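Local coordinates for xylanase and alpha-amylase inhibitor protein (Scadoxus multiflorus, PDB 3MU7) that inhibits xylanase and alpha-amylase and is built on the TIM barrel of glycosyl hydrolase family 18, at residues I5-G10 with G25-V30; Y29-F34 with K69-I74; Y81-R86 with S131-L136; I121-E126 with P163-V168. All coordinates share one frame; numbering follows the deposited sequence.

Interactions 1 and 2 lie side by side in the barrel wall: strand 29-37 is used by both, pairing with strand 5-9 in the first and with strand 69-76 in the second. Both are largely buried and combine backbone hydrogen bonds with apolar packing. Interaction 4 is also buried, but there a loop leading into helix 166-170 packs against strand 120-125, mainly by side-chain packing on the strand's apolar groups and carbonyls. Interaction 3 sits farther from the chain's centre, between the loop before helix 86-101 and the start of helix 133-144; it is partly buried, with water bridges round an apolar patch. Y133 and I125 bring interactions 3 and 4 into touch.

Interaction 1 of 4, residues I5-G10 with G25-V30; sequences IAVYWG and GNYAYV
N26 meets I5 through its backbone: the carbonyl O of N26 lies 3.5 Å from I5 CB, and a water donates to that O while accepting from I5 N, closing the start of the strand pair. The amide end of N26 turns elsewhere, to K271 and S265. Next comes Y27, whose ring carries much of the contact. V7 CG1 sits over the middle of one face, 3.5 Å from the centroid and 13° off the normal, a CH-pi contact; N26 CB covers the opposite face, and I5 CG2 comes in at the edge, 3.8 Å from Y27 CD2. V7 brings CG1 there by placing it between its own backbone N and carbonyl carbon (chi1 69°), while the phenol OH of Y27 is held by D259 and R16. An alanine in place of Y27 would probably leave V7 CG1 and I5 CG2 without the ring they pack on, and D259 and R16 without their hydroxyl partner. A28 N then donates to I5 O at 2.8 Å, and Y29 N reaches the same oxygen in a weak bond. From here the pairing is parallel: Y29 O accepts from V7 N at 3.0 Å, and Y29 CB rests on A6 CB. V30 closes the run on the other side of the sheet, its CG1 3.6 Å from W9 CB and its CG2 near V7 CG1. The chemistry implies that I5 O takes one firm and one weak amide bond where strand 29-37 begins, with the Y27 ring packed on V7 and I5 beside it.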
# COMPACT_ATOMS: atom_id res chain seq x y z
N ILE A 5 0.91 4.76 10.78
CA ILE A 5 1.87 4.02 9.98
C ILE A 5 1.14 2.95 9.18
O ILE A 5 0.37 2.15 9.73
CB ILE A 5 2.98 3.37 10.84
CG1 ILE A 5 3.67 4.43 11.71
CG2 ILE A 5 3.99 2.60 9.97
CD1 ILE A 5 4.78 3.89 12.59
N ALA A 6 1.38 2.94 7.87
CA ALA A 6 0.95 1.86 7.00
C ALA A 6 2.15 0.95 6.76
O ALA A 6 3.27 1.42 6.61
CB ALA A 6 0.44 2.40 5.68
N VAL A 7 1.94 -0.36 6.71
CA VAL A 7 3.04 -1.27 6.47
C VAL A 7 2.63 -2.35 5.48
O VAL A 7 1.50 -2.85 5.53
CB VAL A 7 3.58 -1.88 7.81
CG1 VAL A 7 2.58 -2.84 8.44
CG2 VAL A 7 4.93 -2.55 7.60
N TYR A 8 3.53 -2.71 4.58
CA TYR A 8 3.32 -3.85 3.71
C TYR A 8 3.64 -5.14 4.44
O TYR A 8 4.64 -5.23 5.17
CB TYR A 8 4.15 -3.74 2.44
CG TYR A 8 3.53 -2.85 1.39
CD1 TYR A 8 3.83 -1.49 1.33
CD2 TYR A 8 2.63 -3.37 0.46
CE1 TYR A 8 3.26 -0.67 0.36
CE2 TYR A 8 2.06 -2.56 -0.52
CZ TYR A 8 2.37 -1.22 -0.56
OH TYR A 8 1.84 -0.39 -1.51
N TRP A 9 2.79 -6.14 4.22
CA TRP A 9 2.94 -7.47 4.80
C TRP A 9 2.81 -8.48 3.66
O TRP A 9 2.13 -8.22 2.66
CB TRP A 9 1.86 -7.71 5.86
CG TRP A 9 2.03 -9.02 6.57
CD1 TRP A 9 2.72 -9.24 7.72
CD2 TRP A 9 1.51 -10.29 6.15
NE1 TRP A 9 2.67 -10.58 8.05
CE2 TRP A 9 1.94 -11.24 7.10
CE3 TRP A 9 0.72 -10.72 5.08
CZ2 TRP A 9 1.63 -12.60 7.01
CZ3 TRP A 9 0.41 -12.08 4.98
CH2 TRP A 9 0.85 -13.00 5.95
N GLY A 10 3.48 -9.63 3.79
CA GLY A 10 3.32 -10.72 2.83
C GLY A 10 4.55 -11.03 2.01
O GLY A 10 4.50 -11.88 1.13
N GLY A 25 0.64 -3.09 17.60
CA GLY A 25 0.01 -1.80 17.89
C GLY A 25 0.68 -0.64 17.17
O GLY A 25 0.38 0.52 17.47
N ASN A 26 1.59 -0.93 16.25
CA ASN A 26 2.34 0.13 15.57
C ASN A 26 1.68 0.66 14.31
O ASN A 26 2.08 1.72 13.80
CB ASN A 26 3.75 -0.36 15.21
CG ASN A 26 4.65 -0.47 16.41
OD1 ASN A 26 4.20 -0.33 17.56
ND2 ASN A 26 5.92 -0.74 16.17
N TYR A 27 0.69 -0.06 13.79
CA TYR A 27 0.19 0.19 12.44
C TYR A 27 -1.29 0.51 12.39
O TYR A 27 -2.10 -0.15 13.04
CB TYR A 27 0.46 -1.02 11.55
CG TYR A 27 1.85 -1.58 11.67
CD1 TYR A 27 2.07 -2.84 12.23
CD2 TYR A 27 2.96 -0.85 11.25
CE1 TYR A 27 3.33 -3.36 12.34
CE2 TYR A 27 4.23 -1.37 11.35
CZ TYR A 27 4.41 -2.63 11.90
OH TYR A 27 5.66 -3.19 12.02
N ALA A 28 -1.64 1.49 11.56
CA ALA A 28 -3.02 1.83 11.28
C ALA A 28 -3.54 1.06 10.06
O ALA A 28 -4.74 0.81 9.96
CB ALA A 28 -3.15 3.33 11.05
N TYR A 29 -2.64 0.72 9.14
CA TYR A 29 -2.97 -0.04 7.94
C TYR A 29 -1.94 -1.13 7.78
O TYR A 29 -0.74 -0.88 7.93
CB TYR A 29 -2.84 0.81 6.68
CG TYR A 29 -3.82 1.92 6.46
CD1 TYR A 29 -4.98 1.70 5.72
CD2 TYR A 29 -3.55 3.21 6.90
CE1 TYR A 29 -5.89 2.73 5.47
CE2 TYR A 29 -4.45 4.25 6.66
CZ TYR A 29 -5.61 4.00 5.95
OH TYR A 29 -6.50 5.02 5.71
N VAL A 30 -2.42 -2.32 7.43
CA VAL A 30 -1.55 -3.40 6.97
C VAL A 30 -1.99 -3.76 5.56
O VAL A 30 -3.17 -3.99 5.31
CB VAL A 30 -1.57 -4.63 7.91
CG1 VAL A 30 -0.71 -5.74 7.34
CG2 VAL A 30 -1.03 -4.25 9.28
O HOH W 1 0.23 3.66 13.40

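Interaction 2 of 4, residues Y29-F34 with K69-I74; sequences YVIIGF and KVLLSI
I32 and V70 pack closely on one side of this parallel strand pair, I32 CD1 lying 3.6 Å from V70 CG1, while L72 CD1 comes up beside I32 O. On the other side, I31 CG2 touches S73 CB at 3.7 Å, and L71 CD1 lies near both I31 CG1 and the ring of Y29. Between the two layers runs a regular ladder: V30 N to K69 O, L71 N to V30 O, I32 N to L71 O and S73 N to I32 O, the last 2.8 Å long and nearly straight at 169°. At the buried end, S73 OG stands anti to its backbone N (chi1 -172°), which sets it at the edge of the F34 ring, 3.2 Å from CE1; the hydroxyl is hydrogen-bonded to D122 on the next strand. The opposite end is looser. There the exposed K69 runs alongside Y29, both pointing the same way, with K69 CD 3.8 Å from Y29 CE1. Their polar tips do not meet directly but share a water, 2.7 Å from Y29 OH and 3.1 Å from K69 NZ. The contact thus changes from a water-bridged rim to a fully buried interior within six residues. The peptide before F34 is cis, and G33 suits the place, since a side-chain carbon there would clash with the F34 ring. Neighbouring parallel strands of this kind form the wall of a TIM barrel, and non-proline cis peptides in barrel strands are known in glycosyl hydrolase family 18.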
# COMPACT_ATOMS: atom_id res chain seq x y z
N TYR A 29 -2.64 0.72 9.14
CA TYR A 29 -2.97 -0.04 7.94
C TYR A 29 -1.94 -1.13 7.78
O TYR A 29 -0.74 -0.88 7.93
CB TYR A 29 -2.84 0.81 6.68
CG TYR A 29 -3.82 1.92 6.46
CD1 TYR A 29 -4.98 1.70 5.72
CD2 TYR A 29 -3.55 3.21 6.90
CE1 TYR A 29 -5.89 2.73 5.47
CE2 TYR A 29 -4.45 4.25 6.66
CZ TYR A 29 -5.61 4.00 5.95
OH TYR A 29 -6.50 5.02 5.71
N VAL A 30 -2.42 -2.32 7.43
CA VAL A 30 -1.55 -3.40 6.97
C VAL A 30 -1.99 -3.76 5.56
O VAL A 30 -3.17 -3.99 5.31
CB VAL A 30 -1.57 -4.63 7.91
CG1 VAL A 30 -0.71 -5.74 7.34
CG2 VAL A 30 -1.03 -4.25 9.28
N ILE A 31 -1.02 -3.75 4.65
CA ILE A 31 -1.30 -3.93 3.24
C ILE A 31 -0.72 -5.27 2.80
O ILE A 31 0.50 -5.45 2.75
CB ILE A 31 -0.67 -2.80 2.39
CG1 ILE A 31 -0.98 -1.41 2.98
CG2 ILE A 31 -1.12 -2.93 0.95
CD1 ILE A 31 -0.05 -0.31 2.47
N ILE A 32 -1.61 -6.21 2.52
CA ILE A 32 -1.19 -7.53 2.06
C ILE A 32 -0.77 -7.46 0.60
O ILE A 32 -1.58 -7.09 -0.26
CB ILE A 32 -2.33 -8.57 2.22
CG1 ILE A 32 -2.78 -8.69 3.68
CG2 ILE A 32 -1.88 -9.93 1.67
CD1 ILE A 32 -4.11 -9.39 3.84
N GLY A 33 0.49 -7.80 0.31
CA GLY A 33 0.96 -7.81 -1.07
C GLY A 33 1.38 -9.21 -1.48
O GLY A 33 2.02 -9.90 -0.68
N PHE A 34 1.05 -9.68 -2.69
CA PHE A 34 0.40 -8.94 -3.77
C PHE A 34 -0.45 -9.86 -4.62
O PHE A 34 -0.14 -11.06 -4.77
CB PHE A 34 1.45 -8.32 -4.72
CG PHE A 34 2.27 -7.26 -4.08
CD1 PHE A 34 1.81 -5.95 -4.01
CD2 PHE A 34 3.50 -7.58 -3.50
CE1 PHE A 34 2.56 -4.97 -3.38
CE2 PHE A 34 4.25 -6.61 -2.86
CZ PHE A 34 3.78 -5.31 -2.80
N LYS A 69 -6.82 -1.40 9.67
CA LYS A 69 -7.39 -1.61 8.34
C LYS A 69 -6.48 -2.51 7.53
O LYS A 69 -5.25 -2.34 7.54
CB LYS A 69 -7.61 -0.27 7.63
CG LYS A 69 -8.71 0.58 8.25
CD LYS A 69 -8.97 1.85 7.44
CE LYS A 69 -10.30 2.48 7.85
NZ LYS A 69 -10.56 3.74 7.09
N VAL A 70 -7.08 -3.46 6.83
CA VAL A 70 -6.33 -4.44 6.05
C VAL A 70 -6.71 -4.30 4.58
O VAL A 70 -7.89 -4.43 4.22
CB VAL A 70 -6.61 -5.88 6.53
CG1 VAL A 70 -5.75 -6.86 5.76
CG2 VAL A 70 -6.35 -6.01 8.03
N LEU A 71 -5.70 -4.05 3.75
CA LEU A 71 -5.90 -3.85 2.31
C LEU A 71 -5.23 -4.96 1.55
O LEU A 71 -4.29 -5.59 2.04
CB LEU A 71 -5.30 -2.52 1.86
CG LEU A 71 -5.61 -1.26 2.67
CD1 LEU A 71 -4.85 -0.06 2.10
CD2 LEU A 71 -7.08 -0.98 2.72
N LEU A 72 -5.72 -5.21 0.34
CA LEU A 72 -5.01 -6.05 -0.62
C LEU A 72 -4.37 -5.16 -1.66
O LEU A 72 -5.02 -4.28 -2.24
CB LEU A 72 -5.96 -7.03 -1.33
CG LEU A 72 -5.36 -7.88 -2.45
CD1 LEU A 72 -4.29 -8.84 -1.93
CD2 LEU A 72 -6.45 -8.63 -3.21
N SER A 73 -3.09 -5.39 -1.89
CA SER A 73 -2.36 -4.66 -2.90
C SER A 73 -2.30 -5.42 -4.22
O SER A 73 -1.93 -6.61 -4.25
CB SER A 73 -0.95 -4.35 -2.41
OG SER A 73 -0.28 -3.47 -3.29
N ILE A 74 -2.67 -4.73 -5.30
CA ILE A 74 -2.57 -5.27 -6.65
C ILE A 74 -1.29 -4.78 -7.31
O ILE A 74 -0.85 -3.63 -7.09
CB ILE A 74 -3.82 -4.96 -7.51
CG1 ILE A 74 -4.02 -3.45 -7.69
CG2 ILE A 74 -5.06 -5.61 -6.88
CD1 ILE A 74 -5.10 -3.09 -8.70
O HOH W 2 -8.87 4.42 4.59

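Interaction 3 of 4, residues Y81-R86 with S131-L136; sequences YSLDSR and SQYQLL. With PEG (di(hydroxyethyl)ether), chain D; PEG (di(hydroxyethyl)ether), chain C.
L83 reaches under the ring of Y133, the two side chains meeting obliquely. Its CB makes a CH-pi contact over one face but displaced toward the rim, 4.0 Å from the centroid, and its CD2 touches Y133 CD2 at 3.7 Å before continuing to L136 CB. Y81 and Y133 cross at about a right angle: Y133 OH arrives in the plane of the Y81 ring, at its edge, 3.6 Å from CD1. The hydroxyl of Y81 itself points to G76 O and E126 N. On the solvent side a methyl covers a flat group: L135 CD2 sits over the centre of the R86 guanidinium, 3.6 Å from R86 CZ. R86 bends at its third torsion (chi3 56°), which turns NE out of the extended line. In the guanidinium plane, R86 NH1 donates both to O1 of a di(hydroxyethyl)ether molecule, probably from crystallisation, and to a water that donates to Q132 OE1. The backbones join once, Q132 N to L83 O at 3.0 Å, at the N-cap position of helix 133-144; S85 caps helix 86-101 through D88 N. One water accepts from L83 N and donates to S131 OG; D84 OD1 is tied to S131 OG only through waters with a weak leg. The chemistry implies an apolar contact of L83 with Y133 and L136, and an outer margin where R86 and Q132, like L83 N and S131, meet through single waters.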
# COMPACT_ATOMS: atom_id res chain seq x y z
N TYR A 81 1.61 -8.88 -14.42
CA TYR A 81 0.34 -8.20 -14.36
C TYR A 81 0.29 -7.10 -15.40
O TYR A 81 1.29 -6.42 -15.65
CB TYR A 81 0.04 -7.67 -12.95
CG TYR A 81 1.00 -6.63 -12.40
CD1 TYR A 81 0.80 -5.27 -12.66
CD2 TYR A 81 2.07 -7.00 -11.59
CE1 TYR A 81 1.65 -4.31 -12.14
CE2 TYR A 81 2.93 -6.05 -11.06
CZ TYR A 81 2.72 -4.70 -11.34
OH TYR A 81 3.56 -3.75 -10.81
N SER A 82 -0.87 -6.96 -16.02
CA SER A 82 -1.10 -5.90 -16.98
C SER A 82 -2.59 -5.70 -17.06
O SER A 82 -3.37 -6.53 -16.61
CB SER A 82 -0.54 -6.28 -18.36
OG SER A 82 -1.21 -7.41 -18.88
N LEU A 83 -2.98 -4.57 -17.65
CA LEU A 83 -4.37 -4.21 -17.69
C LEU A 83 -4.61 -3.38 -18.94
O LEU A 83 -5.06 -2.24 -18.88
CB LEU A 83 -4.72 -3.42 -16.43
CG LEU A 83 -6.18 -3.59 -16.03
CD1 LEU A 83 -6.41 -4.92 -15.33
CD2 LEU A 83 -6.60 -2.43 -15.16
N ASP A 84 -4.30 -3.99 -20.08
CA ASP A 84 -4.35 -3.31 -21.37
C ASP A 84 -5.75 -3.11 -21.95
O ASP A 84 -5.99 -2.11 -22.63
CB ASP A 84 -3.43 -4.00 -22.39
CG ASP A 84 -1.96 -3.93 -22.01
OD1 ASP A 84 -1.51 -2.88 -21.50
OD2 ASP A 84 -1.24 -4.92 -22.25
N SER A 85 -6.68 -4.04 -21.72
CA SER A 85 -8.03 -3.91 -22.30
C SER A 85 -9.07 -3.43 -21.28
O SER A 85 -8.90 -3.62 -20.08
CB SER A 85 -8.51 -5.22 -22.94
OG SER A 85 -9.00 -6.14 -21.97
N ARG A 86 -10.14 -2.83 -21.78
CA ARG A 86 -11.25 -2.43 -20.93
C ARG A 86 -11.86 -3.63 -20.22
O ARG A 86 -12.21 -3.55 -19.05
CB ARG A 86 -12.32 -1.69 -21.73
CG ARG A 86 -11.89 -0.31 -22.21
CD ARG A 86 -13.01 0.40 -22.97
NE ARG A 86 -14.23 0.52 -22.17
CZ ARG A 86 -14.52 1.55 -21.37
NH1 ARG A 86 -13.68 2.56 -21.24
NH2 ARG A 86 -15.66 1.55 -20.70
N SER A 131 -2.38 2.48 -18.78
CA SER A 131 -3.16 1.34 -19.29
C SER A 131 -4.67 1.65 -19.13
O SER A 131 -5.16 2.65 -19.47
CB SER A 131 -2.78 0.03 -18.44
OG SER A 131 -1.36 -0.11 -18.45
N GLN A 132 -5.33 0.70 -18.51
CA GLN A 132 -6.75 0.85 -18.17
C GLN A 132 -6.98 0.96 -16.66
O GLN A 132 -8.07 0.67 -16.16
CB GLN A 132 -7.60 -0.27 -18.79
CG GLN A 132 -7.61 -0.25 -20.32
CD GLN A 132 -8.42 0.90 -20.92
OE1 GLN A 132 -9.17 1.58 -20.24
NE2 GLN A 132 -8.28 1.09 -22.23
N TYR A 133 -5.95 1.39 -15.93
CA TYR A 133 -6.08 1.54 -14.48
C TYR A 133 -7.08 2.61 -14.06
O TYR A 133 -7.70 2.49 -13.00
CB TYR A 133 -4.71 1.73 -13.81
CG TYR A 133 -3.89 0.46 -13.86
CD1 TYR A 133 -2.81 0.34 -14.73
CD2 TYR A 133 -4.21 -0.62 -13.04
CE1 TYR A 133 -2.07 -0.84 -14.78
CE2 TYR A 133 -3.48 -1.80 -13.09
CZ TYR A 133 -2.41 -1.89 -13.95
OH TYR A 133 -1.70 -3.07 -13.98
N GLN A 134 -7.26 3.65 -14.88
CA GLN A 134 -8.30 4.63 -14.61
C GLN A 134 -9.69 3.98 -14.62
O GLN A 134 -10.49 4.21 -13.73
CB GLN A 134 -8.23 5.82 -15.57
CG GLN A 134 -9.33 6.87 -15.37
CD GLN A 134 -9.20 7.66 -14.09
OE1 GLN A 134 -8.23 7.54 -13.34
NE2 GLN A 134 -10.19 8.50 -13.82
N LEU A 135 -9.96 3.16 -15.64
CA LEU A 135 -11.23 2.44 -15.69
C LEU A 135 -11.40 1.48 -14.50
O LEU A 135 -12.47 1.40 -13.93
CB LEU A 135 -11.38 1.69 -17.02
CG LEU A 135 -12.68 0.89 -17.22
CD1 LEU A 135 -13.93 1.77 -17.11
CD2 LEU A 135 -12.66 0.17 -18.55
N LEU A 136 -10.33 0.77 -14.13
CA LEU A 136 -10.38 -0.09 -12.96
C LEU A 136 -10.77 0.71 -11.72
O LEU A 136 -11.67 0.30 -10.97
CB LEU A 136 -9.03 -0.77 -12.74
CG LEU A 136 -8.91 -1.60 -11.45
CD1 LEU A 136 -9.85 -2.80 -11.47
CD2 LEU A 136 -7.48 -2.06 -11.25
C1 PEG D . -11.85 -4.25 -25.13
O1 PEG D . -12.03 -4.89 -23.86
C2 PEG D . -11.57 -2.76 -24.94
O2 PEG D . -10.20 -2.47 -24.63
C1 PEG C . -13.31 5.01 -18.68
O1 PEG C . -13.97 5.34 -19.84
C2 PEG C . -12.25 6.01 -18.42
O2 PEG C . -11.15 5.26 -18.63
O HOH W 3 0.47 -3.04 -15.54
O HOH W 4 -0.80 -2.66 -18.10
O HOH W 5 0.65 -0.69 -21.20
O HOH W 6 -11.00 3.06 -21.65

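Interaction 4 of 4, residues I121-E126 with P163-V168; sequences IDFHIE and PNLGTV
F123 turns the edge of its ring to L165, whose CD2 lies near the ring plane, 4.2 Å from CD1 and 3.9 Å from F123 CB. F174 meets the ring edge-to-face, and L136 of helix 133-144 also touches the F123 side chain. The other flat group is the N164 amide, whose ND2 stands 3.3 Å from E126 O. L165 works with both methyls: CD2 fits against F123 CB and I125 CB, its side chain crossing that of I125 at about a right angle, while CD1 rests 3.6 Å from F123 O. In fold terms, the loop running into helix 166-170 packs against barrel strand 120-125 at F123 and I125. Along that strand D122, H124 and E126 fall where family 18 chitinases carry the DxDxE signature, with a histidine in the place of the middle aspartate; H124 points away from this contact, and D122 and H124 are both hydrogen-bonded to Y8 OH. Beside L165, N164 CB lies 3.4 Å from I125 O and 4.1 Å from I125 CG2. An alanine in place of N164 would keep that CB packing but would probably leave a gap over the E126 peptide, where the amide now lies. E126 points away from N164, and its OE1 accepts from Q180 NE2 on strand 176-180.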
# COMPACT_ATOMS: atom_id res chain seq x y z
N ILE A 121 -8.42 -1.64 -1.41
CA ILE A 121 -7.48 -2.08 -2.43
C ILE A 121 -6.40 -1.04 -2.62
O ILE A 121 -6.69 0.16 -2.76
CB ILE A 121 -8.20 -2.32 -3.80
CG1 ILE A 121 -9.36 -3.32 -3.67
CG2 ILE A 121 -7.19 -2.71 -4.89
CD1 ILE A 121 -8.96 -4.71 -3.23
N ASP A 122 -5.16 -1.51 -2.65
CA ASP A 122 -3.98 -0.67 -2.86
C ASP A 122 -3.42 -0.90 -4.26
O ASP A 122 -3.14 -2.03 -4.64
CB ASP A 122 -2.94 -1.02 -1.80
CG ASP A 122 -1.63 -0.29 -1.98
OD1 ASP A 122 -1.63 0.95 -1.87
OD2 ASP A 122 -0.61 -0.97 -2.20
N PHE A 123 -3.26 0.18 -5.02
CA PHE A 123 -2.72 0.13 -6.38
C PHE A 123 -1.20 0.29 -6.31
O PHE A 123 -0.69 1.42 -6.25
CB PHE A 123 -3.29 1.27 -7.24
CG PHE A 123 -4.69 1.05 -7.76
CD1 PHE A 123 -4.98 1.35 -9.09
CD2 PHE A 123 -5.72 0.59 -6.94
CE1 PHE A 123 -6.28 1.21 -9.60
CE2 PHE A 123 -7.02 0.44 -7.45
CZ PHE A 123 -7.29 0.75 -8.78
N HIS A 124 -0.47 -0.81 -6.33
CA HIS A 124 1.00 -0.77 -6.33
C HIS A 124 1.48 -1.12 -7.74
O HIS A 124 2.20 -2.10 -7.97
CB HIS A 124 1.55 -1.74 -5.27
CG HIS A 124 3.01 -1.56 -4.94
ND1 HIS A 124 3.43 -1.16 -3.70
CD2 HIS A 124 4.13 -1.74 -5.68
CE1 HIS A 124 4.75 -1.10 -3.68
NE2 HIS A 124 5.20 -1.45 -4.87
N ILE A 125 1.07 -0.29 -8.70
CA ILE A 125 1.34 -0.53 -10.11
C ILE A 125 2.69 0.06 -10.47
O ILE A 125 2.87 1.28 -10.48
CB ILE A 125 0.22 0.06 -11.00
CG1 ILE A 125 -1.17 -0.45 -10.56
CG2 ILE A 125 0.49 -0.22 -12.48
CD1 ILE A 125 -1.30 -1.97 -10.42
N GLU A 126 3.64 -0.82 -10.77
CA GLU A 126 5.03 -0.45 -10.94
C GLU A 126 5.49 -0.50 -12.39
O GLU A 126 6.61 -0.09 -12.70
CB GLU A 126 5.92 -1.32 -10.04
CG GLU A 126 7.34 -0.81 -9.83
CD GLU A 126 7.42 0.50 -9.00
OE1 GLU A 126 6.91 0.51 -7.83
OE2 GLU A 126 7.99 1.45 -9.49
N PRO A 163 4.58 7.83 -13.62
CA PRO A 163 4.27 7.35 -14.97
C PRO A 163 3.17 6.29 -15.04
O PRO A 163 2.44 6.24 -16.03
CB PRO A 163 5.61 6.75 -15.44
CG PRO A 163 6.38 6.52 -14.22
CD PRO A 163 5.98 7.59 -13.26
N ASN A 164 3.06 5.46 -14.01
CA ASN A 164 2.04 4.41 -14.01
C ASN A 164 0.70 4.85 -13.45
O ASN A 164 -0.34 4.42 -13.93
CB ASN A 164 2.55 3.18 -13.26
CG ASN A 164 3.77 2.60 -13.91
OD1 ASN A 164 3.71 2.13 -15.04
ND2 ASN A 164 4.90 2.68 -13.23
N LEU A 165 0.74 5.71 -12.44
CA LEU A 165 -0.44 6.03 -11.64
C LEU A 165 -0.83 7.51 -11.67
O LEU A 165 -1.87 7.87 -11.14
CB LEU A 165 -0.22 5.60 -10.19
CG LEU A 165 -0.11 4.10 -9.89
CD1 LEU A 165 0.63 3.87 -8.59
CD2 LEU A 165 -1.48 3.46 -9.86
N GLY A 166 -0.00 8.35 -12.29
CA GLY A 166 -0.22 9.80 -12.23
C GLY A 166 -1.59 10.25 -12.69
O GLY A 166 -2.25 11.05 -12.04
N THR A 167 -2.03 9.73 -13.83
CA THR A 167 -3.35 10.10 -14.36
C THR A 167 -4.48 9.63 -13.44
O THR A 167 -5.45 10.35 -13.23
CB THR A 167 -3.57 9.58 -15.78
OG1 THR A 167 -3.45 8.15 -15.80
CG2 THR A 167 -2.57 10.19 -16.73
N VAL A 168 -4.34 8.45 -12.87
CA VAL A 168 -5.39 7.94 -11.99
C VAL A 168 -5.40 8.73 -10.65
O VAL A 168 -6.41 9.06 -10.15
CB VAL A 168 -5.17 6.44 -11.72
CG1 VAL A 168 -6.35 5.97 -10.90
CG2 VAL A 168 -5.02 5.69 -13.03